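Local coordinates for protein putative dienelactone hydrolase (Klebsiella pneumoniae subsp. pneumoniae MGH 78578, PDB 3F67) that probably hydrolyses ester or lactone bonds as an alpha/beta-hydrolase of the dienelactone hydrolase family, at residues P31-I36 and A114-I119; V35-E40 and Y60-P65; Y207-H212 and S221-S226; V143-K148 and A213-Y218. One frame throughout, in Å; residues are numbered along the deposited sequence.

From the N terminus, strand 32-38 is the first partner of two contacts. Interaction 2 closes the shorter loop, over helix 46-57 to strand 61-65; interaction 1 starts from the same strand and closes a longer loop to strand 116-122, so that 32-38 lies between its two neighbours in the central sheet. Interaction 4 runs from the end of strand 141-145 to the loop 213-218, and interaction 3 joins 207-212 to the start of helix 224-238; these two cross, their segments alternating along the chain. The first pair builds the sheet, joined to strand 141-145 through Ile119 O and Val143 N; the second pair folds the loop around His212.

Interaction 1. Residues P31-I36 and A114-I119; sequences PLPIVI and AHRLLI
Two parallel strands of the alpha/beta-hydrolase sheet, 32-38 and 116-122, meet here side by side, their short axes 23° apart. Ile34 N gives a nearly straight bond of 2.9 Å to Arg116 O, lying in the carbonyl plane. Ile34 O takes Leu118 N at 2.8 Å almost along its C=O axis, but with a bent N-H (131°). Leu118 O then receives Ile36 N from above its carbonyl plane. On the face bearing Ile34, Leu117 and Ile36, Leu117 has CG anti to the backbone N (chi1 -172°), which brings Leu117 CD1 against both Ile34 CG2, at 3.8 Å, and Ile36 CD1, at 3.9 Å; helix 93-108 packs over this face. On the other face the Val35 and Leu118 side chains cross obliquely, CG2 against CD1. At the strand start Arg116 runs alongside Pro33, bent at chi3, so that one face of its guanidinium lies over the proline ring, CD being 3.7 Å from NH1. Arg116 NE forms a salt bridge with the C-terminal carboxylate of Tyr241. A water at the guanidinium edge, in its plane, accepts from Arg116 NH1 at 3.1 Å and donates to Pro31 O at 2.7 Å.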
loop_
_atom_site.group_PDB
_atom_site.type_symbol
_atom_site.label_atom_id
_atom_site.label_comp_id
_atom_site.label_asym_id
_atom_site.label_seq_id
_atom_site.Cartn_x
_atom_site.Cartn_y
_atom_site.Cartn_z
ATOM N N PRO A 31 4.883 18.643 12.698
ATOM C CA PRO A 31 4.856 17.239 12.283
ATOM C C PRO A 31 3.739 16.973 11.278
ATOM O O PRO A 31 2.605 17.482 11.452
ATOM C CB PRO A 31 4.573 16.502 13.592
ATOM C CG PRO A 31 5.135 17.427 14.658
ATOM C CD PRO A 31 4.705 18.793 14.156
ATOM N N LEU A 32 4.038 16.157 10.267
ATOM C CA LEU A 32 3.128 15.934 9.134
ATOM C C LEU A 32 2.380 14.632 9.279
ATOM O O LEU A 32 2.924 13.678 9.839
ATOM C CB LEU A 32 3.948 15.872 7.823
ATOM C CG LEU A 32 4.603 17.223 7.444
ATOM C CD1 LEU A 32 5.699 16.906 6.413
ATOM C CD2 LEU A 32 3.513 18.101 6.859
ATOM N N PRO A 33 1.153 14.561 8.734
ATOM C CA PRO A 33 0.541 13.222 8.584
ATOM C C PRO A 33 1.420 12.384 7.637
ATOM O O PRO A 33 1.998 12.933 6.638
ATOM C CB PRO A 33 -0.839 13.527 7.930
ATOM C CG PRO A 33 -0.621 14.879 7.219
ATOM C CD PRO A 33 0.438 15.634 7.969
ATOM N N ILE A 34 1.531 11.084 7.916
ATOM C CA ILE A 34 2.442 10.205 7.187
ATOM C C ILE A 34 1.623 9.274 6.316
ATOM O O ILE A 34 0.680 8.655 6.825
ATOM C CB ILE A 34 3.214 9.310 8.196
ATOM C CG1 ILE A 34 4.007 10.189 9.198
ATOM C CG2 ILE A 34 4.080 8.254 7.463
ATOM C CD1 ILE A 34 4.271 9.475 10.500
ATOM N N VAL A 35 1.987 9.143 5.032
ATOM C CA VAL A 35 1.402 8.055 4.237
ATOM C C VAL A 35 2.541 7.109 3.835
ATOM O O VAL A 35 3.414 7.476 3.018
ATOM C CB VAL A 35 0.634 8.553 2.972
ATOM C CG1 VAL A 35 0.060 7.336 2.184
ATOM C CG2 VAL A 35 -0.475 9.532 3.365
ATOM N N ILE A 36 2.510 5.899 4.372
ATOM C CA ILE A 36 3.444 4.861 3.857
ATOM C C ILE A 36 2.845 4.378 2.526
ATOM O O ILE A 36 1.640 4.124 2.454
ATOM C CB ILE A 36 3.514 3.746 4.830
ATOM C CG1 ILE A 36 4.140 4.241 6.171
ATOM C CG2 ILE A 36 4.356 2.567 4.254
ATOM C CD1 ILE A 36 4.198 3.112 7.212
ATOM N N ALA A 114 3.632 10.746 14.750
ATOM C CA ALA A 114 3.335 9.357 15.148
ATOM C C ALA A 114 1.850 9.099 15.311
ATOM O O ALA A 114 1.421 7.953 15.115
ATOM C CB ALA A 114 4.044 9.008 16.414
ATOM N N HIS A 115 1.078 10.147 15.598
ATOM C CA HIS A 115 -0.353 10.002 15.829
ATOM C C HIS A 115 -1.190 10.146 14.565
ATOM O O HIS A 115 -2.426 10.165 14.637
ATOM C CB HIS A 115 -0.824 10.975 16.920
ATOM C CG HIS A 115 -0.206 10.689 18.257
ATOM N ND1 HIS A 115 -0.419 9.510 18.939
ATOM C CD2 HIS A 115 0.603 11.441 19.048
ATOM C CE1 HIS A 115 0.236 9.543 20.092
ATOM N NE2 HIS A 115 0.863 10.701 20.181
ATOM N N ARG A 116 -0.516 10.241 13.413
ATOM C CA ARG A 116 -1.224 10.492 12.133
ATOM C C ARG A 116 -0.658 9.565 11.062
ATOM O O ARG A 116 -0.297 9.964 9.934
ATOM C CB ARG A 116 -1.080 11.980 11.731
ATOM C CG ARG A 116 -1.536 12.920 12.854
ATOM C CD ARG A 116 -1.426 14.401 12.420
ATOM N NE ARG A 116 -2.349 14.684 11.287
ATOM C CZ ARG A 116 -2.334 15.829 10.598
ATOM N NH1 ARG A 116 -1.453 16.786 10.900
ATOM N NH2 ARG A 116 -3.215 16.024 9.591
ATOM N N LEU A 117 -0.648 8.278 11.391
ATOM C CA LEU A 117 -0.099 7.287 10.453
ATOM C C LEU A 117 -1.159 6.720 9.542
ATOM O O LEU A 117 -2.192 6.224 10.003
ATOM C CB LEU A 117 0.543 6.117 11.224
ATOM C CG LEU A 117 1.334 5.079 10.408
ATOM C CD1 LEU A 117 2.633 5.634 9.763
ATOM C CD2 LEU A 117 1.639 3.825 11.322
ATOM N N LEU A 118 -0.842 6.733 8.251
ATOM C CA LEU A 118 -1.785 6.292 7.180
ATOM C C LEU A 118 -1.010 5.373 6.234
ATOM O O LEU A 118 0.236 5.420 6.187
ATOM C CB LEU A 118 -2.282 7.511 6.414
ATOM C CG LEU A 118 -2.965 8.589 7.248
ATOM C CD1 LEU A 118 -3.086 9.874 6.437
ATOM C CD2 LEU A 118 -4.329 8.105 7.749
ATOM N N ILE A 119 -1.711 4.556 5.434
ATOM C CA ILE A 119 -0.997 3.736 4.471
ATOM C C ILE A 119 -1.858 3.541 3.225
ATOM O O ILE A 119 -3.095 3.439 3.311
ATOM C CB ILE A 119 -0.619 2.369 5.096
ATOM C CG1 ILE A 119 0.242 1.539 4.154
ATOM C CG2 ILE A 119 -1.882 1.591 5.588
ATOM C CD1 ILE A 119 0.858 0.250 4.896
HETATM O O HOH W 1 0.568 16.967 13.211
#

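Interaction 2. Residues V35-E40 and Y60-P65; sequences VIVVQE and YLAIAP
Strands 32-38 and 61-65 are the two parallel strands of a beta-alpha-beta unit whose crossover is helix 46-57, and they lie next to each other in the alpha/beta-hydrolase sheet. Three backbone hydrogen bonds join 35-40 to 60-65. Val35 N donates to Leu61 O at 2.8 Å and Val37 N to Ile63 O at 2.8 Å, each approaching from above the carbonyl plane by about 30°, whereas Ile63 N meets Val35 O within that plane at 2.9 Å. CA-H...O contacts fill in between: Ala62 CA comes within 3.2 Å of Val35 O, and Ala64 CA also approaches Val37 O.

Apolar contacts lie on both faces. Val35 CG2, anti to the carbonyl carbon, comes over one face of the Tyr60 ring, 3.5 Å from CD1. Farther along the same side of the strand pair, Val37 CG2 faces Ala62 CB and Val37 CB faces Ala64 CB; Ile48 and Cys52 of helix 46-57 cover Ala64, and Leu55 of that helix packs against Val35 and Val37. On the face of Ile36 and Ile63, helix 93-108 supplies the cover, and Ile36 CG2 reaches toward Pro65 CD.

Polar groups close the C-terminal end, where Pro65 has no N-H to give Val37 O. The buried Gln39 amide is held at both ends, NE2 donating to Glu40 O and OE1 accepting from Leu67 N. One water replaces direct strand pairing: it donates to Val37 O and to Pro65 O, the latter at 2.7 Å, and accepts from Gln39 N at 2.9 Å.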
loop_
_atom_site.group_PDB
_atom_site.type_symbol
_atom_site.label_atom_id
_atom_site.label_comp_id
_atom_site.label_asym_id
_atom_site.label_seq_id
_atom_site.Cartn_x
_atom_site.Cartn_y
_atom_site.Cartn_z
ATOM N N VAL A 35 1.987 9.143 5.032
ATOM C CA VAL A 35 1.402 8.055 4.237
ATOM C C VAL A 35 2.541 7.109 3.835
ATOM O O VAL A 35 3.414 7.476 3.018
ATOM C CB VAL A 35 0.634 8.553 2.972
ATOM C CG1 VAL A 35 0.060 7.336 2.184
ATOM C CG2 VAL A 35 -0.475 9.532 3.365
ATOM N N ILE A 36 2.510 5.899 4.372
ATOM C CA ILE A 36 3.444 4.861 3.857
ATOM C C ILE A 36 2.845 4.378 2.526
ATOM O O ILE A 36 1.640 4.124 2.454
ATOM C CB ILE A 36 3.514 3.746 4.830
ATOM C CG1 ILE A 36 4.140 4.241 6.171
ATOM C CG2 ILE A 36 4.356 2.567 4.254
ATOM C CD1 ILE A 36 4.198 3.112 7.212
ATOM N N VAL A 37 3.666 4.289 1.480
ATOM C CA VAL A 37 3.174 3.929 0.148
ATOM C C VAL A 37 3.772 2.554 -0.165
ATOM O O VAL A 37 5.020 2.405 -0.199
ATOM C CB VAL A 37 3.665 4.939 -0.906
ATOM C CG1 VAL A 37 3.223 4.478 -2.308
ATOM C CG2 VAL A 37 3.043 6.344 -0.624
ATOM N N VAL A 38 2.912 1.552 -0.385
ATOM C CA VAL A 38 3.435 0.188 -0.613
ATOM C C VAL A 38 3.423 -0.164 -2.093
ATOM O O VAL A 38 2.365 -0.142 -2.753
ATOM C CB VAL A 38 2.646 -0.899 0.136
ATOM C CG1 VAL A 38 3.441 -2.261 0.133
ATOM C CG2 VAL A 38 2.334 -0.487 1.571
ATOM N N GLN A 39 4.623 -0.483 -2.598
ATOM C CA GLN A 39 4.879 -0.835 -4.011
ATOM C C GLN A 39 4.017 -1.985 -4.567
ATOM O O GLN A 39 3.439 -2.780 -3.796
ATOM C CB GLN A 39 6.340 -1.313 -4.043
ATOM C CG GLN A 39 6.537 -2.501 -3.105
ATOM C CD GLN A 39 7.939 -3.099 -3.239
ATOM O OE1 GLN A 39 8.885 -2.569 -2.661
ATOM N NE2 GLN A 39 8.076 -4.159 -4.038
ATOM N N GLU A 40 3.944 -2.065 -5.909
ATOM C CA GLU A 40 3.556 -3.293 -6.599
ATOM C C GLU A 40 4.773 -4.246 -6.598
ATOM O O GLU A 40 5.777 -3.988 -5.887
ATOM C CB GLU A 40 3.135 -2.957 -8.023
ATOM C CG GLU A 40 2.097 -1.783 -8.086
ATOM C CD GLU A 40 1.664 -1.477 -9.524
ATOM O OE1 GLU A 40 2.447 -0.855 -10.277
ATOM O OE2 GLU A 40 0.508 -1.792 -9.895
ATOM N N TYR A 60 1.108 15.539 2.674
ATOM C CA TYR A 60 1.569 14.346 3.387
ATOM C C TYR A 60 3.096 14.150 3.280
ATOM O O TYR A 60 3.721 14.556 2.277
ATOM C CB TYR A 60 0.888 13.088 2.797
ATOM C CG TYR A 60 -0.577 13.102 3.061
ATOM C CD1 TYR A 60 -1.062 12.807 4.364
ATOM C CD2 TYR A 60 -1.499 13.421 2.062
ATOM C CE1 TYR A 60 -2.428 12.874 4.650
ATOM C CE2 TYR A 60 -2.852 13.466 2.349
ATOM C CZ TYR A 60 -3.307 13.176 3.633
ATOM O OH TYR A 60 -4.638 13.234 3.930
ATOM N N LEU A 61 3.669 13.575 4.334
ATOM C CA LEU A 61 5.029 12.966 4.268
ATOM C C LEU A 61 4.792 11.560 3.734
ATOM O O LEU A 61 4.297 10.673 4.460
ATOM C CB LEU A 61 5.698 12.928 5.658
ATOM C CG LEU A 61 6.949 12.010 5.807
ATOM C CD1 LEU A 61 7.998 12.404 4.763
ATOM C CD2 LEU A 61 7.508 12.174 7.263
ATOM N N ALA A 62 5.121 11.349 2.465
ATOM C CA ALA A 62 4.848 10.060 1.825
ATOM C C ALA A 62 6.153 9.308 1.684
ATOM O O ALA A 62 7.166 9.875 1.208
ATOM C CB ALA A 62 4.251 10.298 0.403
ATOM N N ILE A 63 6.143 8.058 2.086
ATOM C CA ILE A 63 7.426 7.265 2.155
ATOM C C ILE A 63 7.207 5.918 1.497
ATOM O O ILE A 63 6.278 5.208 1.882
ATOM C CB ILE A 63 7.874 7.028 3.633
ATOM C CG1 ILE A 63 8.071 8.375 4.346
ATOM C CG2 ILE A 63 9.209 6.233 3.657
ATOM C CD1 ILE A 63 7.977 8.231 5.900
ATOM N N ALA A 64 8.031 5.574 0.488
ATOM C CA ALA A 64 7.907 4.273 -0.182
ATOM C C ALA A 64 9.198 3.472 0.090
ATOM O O ALA A 64 10.241 3.765 -0.511
ATOM C CB ALA A 64 7.774 4.465 -1.693
ATOM N N PRO A 65 9.108 2.435 0.928
ATOM C CA PRO A 65 10.283 1.566 1.193
ATOM C C PRO A 65 10.496 0.494 0.103
ATOM O O PRO A 65 9.530 -0.031 -0.471
ATOM C CB PRO A 65 9.911 0.893 2.527
ATOM C CG PRO A 65 8.392 0.782 2.479
ATOM C CD PRO A 65 7.954 2.103 1.803
HETATM O O HOH W 2 6.903 0.438 -1.112
#

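Interaction 3. Residues Y207-H212 and S221-S226; sequences YPEADH and SYHEES
His223, the N-cap residue of helix 224-238, leaves the backbone with CG anti to N (chi1 -169°), which swings its imidazole toward the loop 207-212. Its CB lies 4.4 Å from Ala210 CB, a loose contact. Farther out, ND1 turns back on its own helix: it shares a 2.8 Å hydrogen bond with Ser226 OG and accepts a weak capping bond from Ser226 N at 3.4 Å. At the tip, CE1 and NE2 meet Glu209 CB, NE2 at 3.6 Å, while Glu209 O lies over one face of the ring, offset toward its rim. The Glu209 carboxylate bends away at chi2, not touching the imidazole, toward a long, weak ion pair with Lys179.

Ser226 carries the contact deeper, its CB 3.6 Å from Tyr207 CD1 and its O over one face of that tyrosine ring. Its OG is also joined through a water to Glu209 N, in the type I turn 207-210. A second water accepts from Asp211 N at 2.9 Å and donates to Ser221 O at 2.6 Å.

The loop leads to His212, whose ND1 bonds Asp180, consistent with a Cys123-His212-Asp180 triad. The contact thus lies where edge strand 202-207 leaves the sheet, against the first turn of helix 224-238, with Tyr207 OH bonded to Asp229 farther along that helix.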
loop_
_atom_site.group_PDB
_atom_site.type_symbol
_atom_site.label_atom_id
_atom_site.label_comp_id
_atom_site.label_asym_id
_atom_site.label_seq_id
_atom_site.Cartn_x
_atom_site.Cartn_y
_atom_site.Cartn_z
ATOM N N TYR A 207 -15.042 -0.446 -9.524
ATOM C CA TYR A 207 -15.160 0.379 -10.736
ATOM C C TYR A 207 -15.548 -0.493 -11.930
ATOM O O TYR A 207 -14.757 -1.333 -12.361
ATOM C CB TYR A 207 -13.833 1.100 -11.019
ATOM C CG TYR A 207 -13.588 2.186 -9.999
ATOM C CD1 TYR A 207 -14.110 3.477 -10.194
ATOM C CD2 TYR A 207 -12.883 1.913 -8.820
ATOM C CE1 TYR A 207 -13.941 4.489 -9.214
ATOM C CE2 TYR A 207 -12.710 2.909 -7.847
ATOM C CZ TYR A 207 -13.218 4.182 -8.072
ATOM O OH TYR A 207 -13.052 5.172 -7.142
ATOM N N PRO A 208 -16.758 -0.279 -12.483
ATOM C CA PRO A 208 -17.253 -1.146 -13.574
ATOM C C PRO A 208 -16.323 -1.252 -14.787
ATOM O O PRO A 208 -16.286 -2.292 -15.439
ATOM C CB PRO A 208 -18.592 -0.499 -14.001
ATOM C CG PRO A 208 -19.006 0.390 -12.920
ATOM C CD PRO A 208 -17.735 0.745 -12.076
ATOM N N GLU A 209 -15.604 -0.186 -15.116
ATOM C CA GLU A 209 -14.867 -0.188 -16.374
ATOM C C GLU A 209 -13.388 -0.528 -16.209
ATOM O O GLU A 209 -12.659 -0.591 -17.193
ATOM C CB GLU A 209 -14.995 1.193 -17.034
ATOM C CG GLU A 209 -16.439 1.570 -17.350
ATOM C CD GLU A 209 -17.130 0.495 -18.172
ATOM O OE1 GLU A 209 -16.483 -0.082 -19.085
ATOM O OE2 GLU A 209 -18.313 0.192 -17.881
ATOM N N ALA A 210 -12.947 -0.736 -14.977
ATOM C CA ALA A 210 -11.511 -0.805 -14.698
ATOM C C ALA A 210 -10.992 -2.224 -14.583
ATOM O O ALA A 210 -11.651 -3.085 -14.024
ATOM C CB ALA A 210 -11.212 -0.070 -13.376
ATOM N N ASP A 211 -9.763 -2.427 -15.033
ATOM C CA ASP A 211 -9.062 -3.701 -14.867
ATOM C C ASP A 211 -8.174 -3.593 -13.635
ATOM O O ASP A 211 -8.237 -2.580 -12.880
ATOM C CB ASP A 211 -8.185 -3.909 -16.112
ATOM C CG ASP A 211 -7.806 -5.361 -16.363
ATOM O OD1 ASP A 211 -7.806 -6.212 -15.441
ATOM O OD2 ASP A 211 -7.490 -5.632 -17.548
ATOM N N HIS A 212 -7.341 -4.614 -13.414
ATOM C CA HIS A 212 -6.260 -4.535 -12.427
ATOM C C HIS A 212 -5.336 -3.374 -12.780
ATOM O O HIS A 212 -5.207 -3.017 -13.954
ATOM C CB HIS A 212 -5.435 -5.852 -12.438
ATOM C CG HIS A 212 -4.562 -6.021 -11.225
ATOM N ND1 HIS A 212 -5.056 -6.404 -9.987
ATOM C CD2 HIS A 212 -3.231 -5.829 -11.054
ATOM C CE1 HIS A 212 -4.061 -6.473 -9.120
ATOM N NE2 HIS A 212 -2.945 -6.116 -9.737
ATOM N N SER A 221 -3.097 -0.738 -18.726
ATOM C CA SER A 221 -4.209 -0.990 -17.804
ATOM C C SER A 221 -4.824 0.289 -17.178
ATOM O O SER A 221 -5.882 0.223 -16.545
ATOM C CB SER A 221 -3.709 -1.879 -16.655
ATOM O OG SER A 221 -2.652 -1.240 -15.964
ATOM N N TYR A 222 -4.177 1.434 -17.370
ATOM C CA TYR A 222 -4.674 2.693 -16.814
ATOM C C TYR A 222 -6.115 2.964 -17.262
ATOM O O TYR A 222 -6.433 2.889 -18.466
ATOM C CB TYR A 222 -3.771 3.815 -17.281
ATOM C CG TYR A 222 -4.089 5.178 -16.714
ATOM C CD1 TYR A 222 -4.106 5.394 -15.314
ATOM C CD2 TYR A 222 -4.310 6.254 -17.563
ATOM C CE1 TYR A 222 -4.388 6.709 -14.790
ATOM C CE2 TYR A 222 -4.578 7.549 -17.055
ATOM C CZ TYR A 222 -4.618 7.755 -15.680
ATOM O OH TYR A 222 -4.850 9.031 -15.238
ATOM N N HIS A 223 -6.978 3.305 -16.306
ATOM C CA HIS A 223 -8.322 3.777 -16.661
ATOM C C HIS A 223 -8.499 5.139 -16.003
ATOM O O HIS A 223 -8.765 5.230 -14.795
ATOM C CB HIS A 223 -9.423 2.819 -16.201
ATOM C CG HIS A 223 -10.766 3.153 -16.781
ATOM N ND1 HIS A 223 -11.750 3.813 -16.071
ATOM C CD2 HIS A 223 -11.258 2.989 -18.036
ATOM C CE1 HIS A 223 -12.803 4.006 -16.855
ATOM N NE2 HIS A 223 -12.520 3.528 -18.057
ATOM N N GLU A 224 -8.368 6.192 -16.797
ATOM C CA GLU A 224 -8.247 7.548 -16.245
ATOM C C GLU A 224 -9.403 7.948 -15.315
ATOM O O GLU A 224 -9.179 8.481 -14.225
ATOM C CB GLU A 224 -8.130 8.563 -17.394
ATOM C CG GLU A 224 -7.842 9.983 -16.896
ATOM C CD GLU A 224 -7.778 11.001 -18.053
ATOM O OE1 GLU A 224 -8.350 10.755 -19.127
ATOM O OE2 GLU A 224 -7.157 12.066 -17.881
ATOM N N GLU A 225 -10.635 7.737 -15.761
ATOM C CA GLU A 225 -11.795 8.168 -14.971
ATOM C C GLU A 225 -11.835 7.460 -13.603
ATOM O O GLU A 225 -12.068 8.109 -12.553
ATOM C CB GLU A 225 -13.084 7.936 -15.767
ATOM C CG GLU A 225 -14.354 8.076 -14.939
ATOM C CD GLU A 225 -15.601 7.593 -15.674
ATOM O OE1 GLU A 225 -16.489 8.433 -15.897
ATOM O OE2 GLU A 225 -15.708 6.376 -16.010
ATOM N N SER A 226 -11.568 6.144 -13.599
ATOM C CA SER A 226 -11.509 5.405 -12.339
ATOM C C SER A 226 -10.324 5.789 -11.480
ATOM O O SER A 226 -10.468 5.878 -10.264
ATOM C CB SER A 226 -11.407 3.893 -12.563
ATOM O OG SER A 226 -12.439 3.481 -13.424
HETATM O O HOH W 3 -15.281 2.345 -13.947
HETATM O O HOH W 4 -8.359 -0.538 -16.665
#

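Interaction 4. Residues V143-K148 and A213-Y218; sequences VAWYGK and AFNADY
An aromatic cluster of Trp145, Tyr146 and Phe214 packs beside the presumed active site, joining the end of strand 141-145 to the loop that follows His212. With chi1 off a staggered position on a left-handed backbone, the Tyr146 ring is sandwiched: Trp145 CB sits over the centre of one face, and Ala213 N over the centre of the opposite one, 3.4 Å above the plane. Ala213 CA is also close, 3.3 Å from Tyr146 CZ. Along its edge, Tyr146 CD2 comes 3.5 Å from Phe214 CE2, an offset edge-to-face pair in which the tyrosine edge meets the phenylalanine face, with planes at 63°. At the tip, Tyr146 OH accepts a hydrogen bond from Asn215 N at 3.1 Å (N-H...O 151°), inside the type I turn 213-216.

In this alpha/beta-hydrolase the turn follows directly on His212 of the probable Cys123-His212-Asp180 triad. The Tyr146 ring also meets the His212 ring, and the side chain touches Asp180. Phe214 has CG in the crowded position between backbone N and carbonyl carbon (chi1 67°), which sets it against both aromatic residues of the strand end. Its CE1 reaches the edge of the indole, 3.9 Å from Trp145 CZ3. The Asn215 side chain, with CG anti to the backbone N, crosses the indole obliquely: CB approaches Trp145 CZ3 to 3.8 Å, and ND2 lies over one face of the ring.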
loop_
_atom_site.group_PDB
_atom_site.type_symbol
_atom_site.label_atom_id
_atom_site.label_comp_id
_atom_site.label_asym_id
_atom_site.label_seq_id
_atom_site.Cartn_x
_atom_site.Cartn_y
_atom_site.Cartn_z
ATOM N N VAL A 143 -5.882 2.663 2.641
ATOM C CA VAL A 143 -6.531 2.570 1.313
ATOM C C VAL A 143 -5.790 1.527 0.483
ATOM O O VAL A 143 -4.607 1.718 0.142
ATOM C CB VAL A 143 -6.571 3.951 0.582
ATOM C CG1 VAL A 143 -7.248 3.804 -0.834
ATOM C CG2 VAL A 143 -7.406 4.958 1.474
ATOM N N ALA A 144 -6.498 0.432 0.149
ATOM C CA ALA A 144 -5.874 -0.716 -0.557
ATOM C C ALA A 144 -6.393 -0.673 -1.991
ATOM O O ALA A 144 -7.626 -0.683 -2.221
ATOM C CB ALA A 144 -6.303 -1.998 0.121
ATOM N N TRP A 145 -5.480 -0.621 -2.962
ATOM C CA TRP A 145 -5.897 -0.652 -4.358
ATOM C C TRP A 145 -5.653 -2.040 -4.936
ATOM O O TRP A 145 -4.522 -2.489 -4.987
ATOM C CB TRP A 145 -5.102 0.321 -5.192
ATOM C CG TRP A 145 -5.131 1.778 -4.740
ATOM C CD1 TRP A 145 -4.584 2.306 -3.577
ATOM C CD2 TRP A 145 -5.630 2.904 -5.507
ATOM N NE1 TRP A 145 -4.750 3.692 -3.583
ATOM C CE2 TRP A 145 -5.355 4.075 -4.758
ATOM C CE3 TRP A 145 -6.279 3.021 -6.758
ATOM C CZ2 TRP A 145 -5.739 5.396 -5.215
ATOM C CZ3 TRP A 145 -6.607 4.311 -7.266
ATOM C CH2 TRP A 145 -6.339 5.480 -6.475
ATOM N N TYR A 146 -6.742 -2.669 -5.372
ATOM C CA TYR A 146 -6.754 -3.985 -6.058
ATOM C C TYR A 146 -5.698 -4.943 -5.509
ATOM O O TYR A 146 -4.808 -5.416 -6.252
ATOM C CB TYR A 146 -6.629 -3.799 -7.580
ATOM C CG TYR A 146 -5.835 -2.592 -8.059
ATOM C CD1 TYR A 146 -4.439 -2.652 -8.197
ATOM C CD2 TYR A 146 -6.484 -1.424 -8.447
ATOM C CE1 TYR A 146 -3.708 -1.561 -8.662
ATOM C CE2 TYR A 146 -5.756 -0.328 -8.944
ATOM C CZ TYR A 146 -4.399 -0.398 -9.030
ATOM O OH TYR A 146 -3.691 0.661 -9.511
ATOM N N GLY A 147 -5.812 -5.223 -4.207
ATOM C CA GLY A 147 -4.999 -6.223 -3.507
ATOM C C GLY A 147 -5.765 -7.548 -3.428
ATOM O O GLY A 147 -6.951 -7.568 -3.057
ATOM N N LYS A 148 -5.087 -8.652 -3.746
ATOM C CA LYS A 148 -5.672 -9.995 -3.630
ATOM C C LYS A 148 -6.294 -10.215 -2.265
ATOM O O LYS A 148 -5.653 -9.918 -1.248
ATOM C CB LYS A 148 -4.577 -11.055 -3.805
ATOM C CG LYS A 148 -5.046 -12.433 -3.414
ATOM C CD LYS A 148 -3.881 -13.356 -2.980
ATOM C CE LYS A 148 -2.701 -13.115 -3.861
ATOM N NZ LYS A 148 -3.148 -13.196 -5.281
ATOM N N ALA A 213 -4.725 -2.749 -11.764
ATOM C CA ALA A 213 -3.683 -1.730 -11.993
ATOM C C ALA A 213 -4.215 -0.525 -12.787
ATOM O O ALA A 213 -3.520 0.081 -13.622
ATOM C CB ALA A 213 -2.428 -2.341 -12.677
ATOM N N PHE A 214 -5.440 -0.146 -12.477
ATOM C CA PHE A 214 -6.057 0.945 -13.245
ATOM C C PHE A 214 -5.523 2.337 -12.909
ATOM O O PHE A 214 -5.808 3.299 -13.610
ATOM C CB PHE A 214 -7.602 0.884 -13.165
ATOM C CG PHE A 214 -8.173 1.163 -11.789
ATOM C CD1 PHE A 214 -8.285 2.495 -11.310
ATOM C CD2 PHE A 214 -8.662 0.116 -10.998
ATOM C CE1 PHE A 214 -8.857 2.735 -10.050
ATOM C CE2 PHE A 214 -9.238 0.361 -9.718
ATOM C CZ PHE A 214 -9.328 1.669 -9.261
ATOM N N ASN A 215 -4.783 2.451 -11.803
ATOM C CA ASN A 215 -4.115 3.694 -11.501
ATOM C C ASN A 215 -2.714 3.823 -12.092
ATOM O O ASN A 215 -2.067 4.867 -11.938
ATOM C CB ASN A 215 -4.039 3.830 -9.970
ATOM C CG ASN A 215 -3.699 5.236 -9.529
ATOM O OD1 ASN A 215 -4.397 6.207 -9.881
ATOM N ND2 ASN A 215 -2.602 5.372 -8.766
ATOM N N ALA A 216 -2.241 2.780 -12.792
ATOM C CA ALA A 216 -0.840 2.802 -13.283
ATOM C C ALA A 216 -0.774 3.573 -14.594
ATOM O O ALA A 216 -0.920 3.004 -15.705
ATOM C CB ALA A 216 -0.296 1.380 -13.448
ATOM N N ASP A 217 -0.581 4.879 -14.471
ATOM C CA ASP A 217 -0.768 5.793 -15.598
ATOM C C ASP A 217 0.241 5.563 -16.716
ATOM O O ASP A 217 0.031 6.037 -17.827
ATOM C CB ASP A 217 -0.757 7.261 -15.104
ATOM C CG ASP A 217 0.417 7.555 -14.200
ATOM O OD1 ASP A 217 1.534 7.702 -14.730
ATOM O OD2 ASP A 217 0.237 7.622 -12.951
ATOM N N TYR A 218 1.322 4.826 -16.427
ATOM C CA TYR A 218 2.336 4.543 -17.453
ATOM C C TYR A 218 2.062 3.231 -18.226
ATOM O O TYR A 218 2.820 2.868 -19.155
ATOM C CB TYR A 218 3.739 4.539 -16.817
ATOM C CG TYR A 218 4.034 3.326 -15.977
ATOM C CD1 TYR A 218 4.743 2.221 -16.510
ATOM C CD2 TYR A 218 3.592 3.253 -14.650
ATOM C CE1 TYR A 218 5.005 1.085 -15.712
ATOM C CE2 TYR A 218 3.861 2.150 -13.857
ATOM C CZ TYR A 218 4.579 1.072 -14.386
ATOM O OH TYR A 218 4.852 -0.023 -13.619
#